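Local coordinates for protein 6-phospho-alpha-glucosidase (Merdibacter massiliensis, PDB 6VC6) that probably hydrolyses 6-phospho-alpha-glucosides as a family 4 glycoside hydrolase that uses NAD and a manganese(II) ion, at residues Glu345-Val357 against Gly374-Val388. Residues are numbered along the deposited sequence; the frame is centred on the assembly and turned at random.
Sequences EGAIANMQDDAMV and GNIPQFYLGLLVQQV
Ile348 and Gly374 form a single beta bridge, in which Ala349 N donates to Gly374 O over 3.0 Å, nearly straight at 170°. The return bond, Gly374 N to Ala347 O, is weak. A water accepts from Gly374 N, donates to Gly346 O and donates only weakly to Ala347 O. Asn350 then grips the backbone of Ile376 with both ends of its amide. Its OD1 accepts from Ile376 N at 3.2 Å, and its ND2 donates to Ile376 O at 3.0 Å, in the carbonyl plane on a lone pair. CG of Asn350 sits between its own backbone N and carbonyl carbon (chi1 49°), which turns the amide toward the residues before helix 378-400. A leucine here would lose both bonds and would probably leave Ile376 N and O without these partners. Met351, present as selenomethionine, carries most of the apolar part. Its CG lies 3.7 Å from Leu381 CD1, its SE lies 4.0 Å from Leu384 CB, the two side chains crossing at about a right angle, and its CE meets Val388 CG1 tip to tip. Ala355 CB touches Val388 CG2. The paired amide bonds fix the rotation of Asn350 and tie down the chain just ahead of the helix, while Met351 packs against the helix side facing the loop.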
loop_
_atom_site.group_PDB
_atom_site.type_symbol
_atom_site.label_atom_id
_atom_site.label_comp_id
_atom_site.label_asym_id
_atom_site.label_seq_id
_atom_site.Cartn_x
_atom_site.Cartn_y
_atom_site.Cartn_z
ATOM N N GLU A 345 1.889 17.564 -11.058
ATOM C CA GLU A 345 1.839 18.474 -12.205
ATOM C C GLU A 345 0.648 19.433 -12.114
ATOM O O GLU A 345 -0.190 19.522 -13.012
ATOM C CB GLU A 345 1.815 17.699 -13.525
ATOM C CG GLU A 345 2.482 18.444 -14.677
ATOM C CD GLU A 345 2.477 17.659 -15.974
ATOM O OE1 GLU A 345 2.698 16.431 -15.930
ATOM O OE2 GLU A 345 2.257 18.273 -17.040
ATOM N N GLY A 346 0.589 20.156 -10.996
ATOM C CA GLY A 346 -0.384 21.205 -10.797
ATOM C C GLY A 346 -1.601 20.809 -9.985
ATOM O O GLY A 346 -2.320 21.697 -9.510
ATOM N N ALA A 347 -1.853 19.509 -9.818
ATOM C CA ALA A 347 -3.017 19.074 -9.050
ATOM C C ALA A 347 -2.949 19.582 -7.615
ATOM O O ALA A 347 -3.963 20.002 -7.046
ATOM C CB ALA A 347 -3.130 17.553 -9.090
ATOM N N ILE A 348 -1.766 19.543 -7.011
ATOM C CA ILE A 348 -1.470 20.300 -5.802
ATOM C C ILE A 348 -0.637 21.496 -6.245
ATOM O O ILE A 348 0.530 21.346 -6.621
ATOM C CB ILE A 348 -0.742 19.449 -4.753
ATOM C CG1 ILE A 348 -1.569 18.206 -4.415
ATOM C CG2 ILE A 348 -0.476 20.267 -3.497
ATOM C CD1 ILE A 348 -1.011 17.387 -3.267
ATOM N N ALA A 349 -1.241 22.686 -6.205
ATOM C CA ALA A 349 -0.722 23.811 -6.975
ATOM C C ALA A 349 0.606 24.336 -6.437
ATOM O O ALA A 349 1.442 24.798 -7.222
ATOM C CB ALA A 349 -1.757 24.935 -7.019
ATOM N N ASN A 350 0.825 24.286 -5.123
ATOM C CA ASN A 350 2.039 24.838 -4.534
ATOM C C ASN A 350 3.073 23.768 -4.194
ATOM O O ASN A 350 3.936 23.998 -3.341
ATOM C CB ASN A 350 1.703 25.671 -3.296
ATOM C CG ASN A 350 0.778 24.950 -2.337
ATOM O OD1 ASN A 350 0.231 23.895 -2.656
ATOM N ND2 ASN A 350 0.592 25.525 -1.154
HETATM N N MSE A 351 3.006 22.610 -4.843
HETATM C CA MSE A 351 4.060 21.608 -4.732
HETATM C C MSE A 351 4.646 21.339 -6.115
HETATM O O MSE A 351 4.026 21.666 -7.128
HETATM C CB MSE A 351 3.531 20.317 -4.100
HETATM C CG MSE A 351 3.515 20.347 -2.577
HETATM SE SE MSE A 351 2.797 18.728 -1.754
HETATM C CE MSE A 351 4.176 17.465 -2.307
ATOM N N GLN A 352 5.842 20.751 -6.155
ATOM C CA GLN A 352 6.554 20.588 -7.414
ATOM C C GLN A 352 5.799 19.652 -8.355
ATOM O O GLN A 352 4.990 18.819 -7.936
ATOM C CB GLN A 352 7.968 20.060 -7.168
ATOM C CG GLN A 352 8.030 18.769 -6.372
ATOM C CD GLN A 352 9.372 18.571 -5.695
ATOM O OE1 GLN A 352 9.566 18.970 -4.547
ATOM N NE2 GLN A 352 10.309 17.957 -6.408
ATOM N N ASP A 353 6.084 19.802 -9.652
ATOM C CA ASP A 353 5.342 19.071 -10.674
ATOM C C ASP A 353 5.573 17.567 -10.574
ATOM O O ASP A 353 4.635 16.777 -10.726
ATOM C CB ASP A 353 5.734 19.569 -12.067
ATOM C CG ASP A 353 5.131 20.921 -12.397
ATOM O OD1 ASP A 353 5.559 21.530 -13.401
ATOM O OD2 ASP A 353 4.233 21.376 -11.659
ATOM N N ASP A 354 6.815 17.151 -10.323
ATOM C CA ASP A 354 7.194 15.747 -10.408
ATOM C C ASP A 354 7.006 14.992 -9.093
ATOM O O ASP A 354 7.675 13.977 -8.874
ATOM C CB ASP A 354 8.644 15.618 -10.887
ATOM C CG ASP A 354 9.635 16.314 -9.968
ATOM O OD1 ASP A 354 9.215 16.880 -8.937
ATOM O OD2 ASP A 354 10.843 16.294 -10.282
ATOM N N ALA A 355 6.116 15.456 -8.223
ATOM C CA ALA A 355 5.822 14.752 -6.985
ATOM C C ALA A 355 4.713 13.734 -7.211
ATOM O O ALA A 355 3.707 14.028 -7.863
ATOM C CB ALA A 355 5.413 15.731 -5.884
HETATM N N MSE A 356 4.909 12.530 -6.684
HETATM C CA MSE A 356 3.860 11.520 -6.702
HETATM C C MSE A 356 2.952 11.731 -5.496
HETATM O O MSE A 356 3.374 11.560 -4.353
HETATM C CB MSE A 356 4.454 10.108 -6.697
HETATM C CG MSE A 356 5.370 9.804 -7.878
HETATM SE SE MSE A 356 4.544 10.113 -9.626
HETATM C CE MSE A 356 3.290 8.623 -9.655
ATOM N N VAL A 357 1.704 12.117 -5.756
ATOM C CA VAL A 357 0.763 12.490 -4.710
ATOM C C VAL A 357 -0.445 11.560 -4.768
ATOM O O VAL A 357 -0.626 10.791 -5.711
ATOM C CB VAL A 357 0.327 13.962 -4.820
ATOM C CG1 VAL A 357 1.520 14.883 -4.613
ATOM C CG2 VAL A 357 -0.324 14.222 -6.168
ATOM N N GLY A 374 -5.809 22.619 -5.663
ATOM C CA GLY A 374 -5.391 23.982 -5.420
ATOM C C GLY A 374 -4.216 24.046 -4.464
ATOM O O GLY A 374 -3.500 23.069 -4.231
ATOM N N ASN A 375 -4.023 25.234 -3.900
ATOM C CA ASN A 375 -2.959 25.444 -2.930
ATOM C C ASN A 375 -3.383 24.907 -1.569
ATOM O O ASN A 375 -4.446 25.267 -1.053
ATOM C CB ASN A 375 -2.611 26.929 -2.834
ATOM C CG ASN A 375 -2.099 27.492 -4.145
ATOM O OD1 ASN A 375 -1.097 27.023 -4.687
ATOM N ND2 ASN A 375 -2.788 28.502 -4.665
ATOM N N ILE A 376 -2.556 24.041 -0.993
ATOM C CA ILE A 376 -2.826 23.471 0.324
ATOM C C ILE A 376 -2.320 24.443 1.383
ATOM O O ILE A 376 -1.406 25.234 1.105
ATOM C CB ILE A 376 -2.184 22.083 0.473
ATOM C CG1 ILE A 376 -0.689 22.143 0.154
ATOM C CG2 ILE A 376 -2.884 21.077 -0.428
ATOM C CD1 ILE A 376 0.037 20.839 0.402
ATOM N N PRO A 377 -2.881 24.434 2.594
ATOM C CA PRO A 377 -2.435 25.381 3.624
ATOM C C PRO A 377 -0.962 25.205 3.972
ATOM O O PRO A 377 -0.339 24.180 3.687
ATOM C CB PRO A 377 -3.334 25.051 4.822
ATOM C CG PRO A 377 -4.554 24.443 4.213
ATOM C CD PRO A 377 -4.062 23.667 3.025
ATOM N N GLN A 378 -0.412 26.241 4.613
ATOM C CA GLN A 378 1.026 26.297 4.860
ATOM C C GLN A 378 1.485 25.184 5.794
ATOM O O GLN A 378 2.567 24.614 5.607
ATOM C CB GLN A 378 1.398 27.664 5.436
ATOM C CG GLN A 378 2.889 27.947 5.460
ATOM C CD GLN A 378 3.413 28.432 4.123
ATOM O OE1 GLN A 378 2.825 29.313 3.495
ATOM N NE2 GLN A 378 4.525 27.857 3.679
ATOM N N PHE A 379 0.681 24.865 6.812
ATOM C CA PHE A 379 1.070 23.836 7.773
ATOM C C PHE A 379 1.266 22.487 7.092
ATOM O O PHE A 379 2.233 21.772 7.377
ATOM C CB PHE A 379 0.018 23.734 8.878
ATOM C CG PHE A 379 0.246 22.599 9.834
ATOM C CD1 PHE A 379 1.368 22.572 10.648
ATOM C CD2 PHE A 379 -0.668 21.561 9.928
ATOM C CE1 PHE A 379 1.578 21.529 11.530
ATOM C CE2 PHE A 379 -0.464 20.515 10.809
ATOM C CZ PHE A 379 0.660 20.499 11.612
ATOM N N TYR A 380 0.362 22.129 6.181
ATOM C CA TYR A 380 0.465 20.853 5.485
ATOM C C TYR A 380 1.491 20.896 4.363
ATOM O O TYR A 380 2.070 19.860 4.019
ATOM C CB TYR A 380 -0.907 20.446 4.946
ATOM C CG TYR A 380 -1.998 20.526 5.991
ATOM C CD1 TYR A 380 -2.301 19.431 6.789
ATOM C CD2 TYR A 380 -2.713 21.700 6.190
ATOM C CE1 TYR A 380 -3.292 19.500 7.750
ATOM C CE2 TYR A 380 -3.703 21.780 7.151
ATOM C CZ TYR A 380 -3.989 20.677 7.927
ATOM O OH TYR A 380 -4.976 20.751 8.883
ATOM N N LEU A 381 1.731 22.075 3.784
ATOM C CA LEU A 381 2.784 22.201 2.783
ATOM C C LEU A 381 4.149 21.901 3.387
ATOM O O LEU A 381 4.973 21.216 2.771
ATOM C CB LEU A 381 2.766 23.601 2.169
ATOM C CG LEU A 381 3.806 23.861 1.078
ATOM C CD1 LEU A 381 3.439 23.117 -0.194
ATOM C CD2 LEU A 381 3.954 25.350 0.808
ATOM N N GLY A 382 4.405 22.401 4.598
ATOM C CA GLY A 382 5.680 22.133 5.240
ATOM C C GLY A 382 5.881 20.661 5.549
ATOM O O GLY A 382 6.985 20.132 5.401
ATOM N N LEU A 383 4.815 19.980 5.972
ATOM C CA LEU A 383 4.922 18.561 6.294
ATOM C C LEU A 383 5.177 17.728 5.042
ATOM O O LEU A 383 6.048 16.850 5.035
ATOM C CB LEU A 383 3.652 18.085 7.002
ATOM C CG LEU A 383 3.431 18.554 8.442
ATOM C CD1 LEU A 383 2.013 18.238 8.895
ATOM C CD2 LEU A 383 4.448 17.922 9.378
ATOM N N LEU A 384 4.427 17.992 3.970
ATOM C CA LEU A 384 4.500 17.135 2.790
ATOM C C LEU A 384 5.768 17.392 1.984
ATOM O O LEU A 384 6.358 16.454 1.436
ATOM C CB LEU A 384 3.258 17.333 1.922
ATOM C CG LEU A 384 1.944 16.852 2.540
ATOM C CD1 LEU A 384 0.834 16.855 1.503
ATOM C CD2 LEU A 384 2.108 15.469 3.153
ATOM N N VAL A 385 6.200 18.652 1.893
ATOM C CA VAL A 385 7.423 18.953 1.153
ATOM C C VAL A 385 8.632 18.338 1.848
ATOM O O VAL A 385 9.568 17.867 1.192
ATOM C CB VAL A 385 7.575 20.475 0.967
ATOM C CG1 VAL A 385 8.960 20.820 0.441
ATOM C CG2 VAL A 385 6.507 20.995 0.016
ATOM N N GLN A 386 8.626 18.316 3.183
ATOM C CA GLN A 386 9.700 17.647 3.911
ATOM C C GLN A 386 9.727 16.155 3.603
ATOM O O GLN A 386 10.801 15.574 3.402
ATOM C CB GLN A 386 9.543 17.878 5.415
ATOM C CG GLN A 386 10.494 17.046 6.269
ATOM C CD GLN A 386 10.213 17.167 7.754
ATOM O OE1 GLN A 386 9.132 17.590 8.163
ATOM N NE2 GLN A 386 11.190 16.794 8.572
ATOM N N GLN A 387 8.554 15.521 3.549
ATOM C CA GLN A 387 8.503 14.082 3.322
ATOM C C GLN A 387 8.831 13.738 1.875
ATOM O O GLN A 387 9.609 12.814 1.609
ATOM C CB GLN A 387 7.127 13.539 3.710
ATOM C CG GLN A 387 6.942 12.056 3.423
ATOM C CD GLN A 387 7.836 11.175 4.276
ATOM O OE1 GLN A 387 8.301 11.585 5.341
ATOM N NE2 GLN A 387 8.079 9.955 3.811
ATOM N N VAL A 388 8.247 14.470 0.922
ATOM C CA VAL A 388 8.484 14.163 -0.486
ATOM C C VAL A 388 9.933 14.447 -0.865
ATOM O O VAL A 388 10.472 13.826 -1.790
ATOM C CB VAL A 388 7.495 14.934 -1.382
ATOM C CG1 VAL A 388 7.904 16.393 -1.521
ATOM C CG2 VAL A 388 7.388 14.271 -2.748
HETATM O O HOH W 1 -4.386 22.658 -8.252
#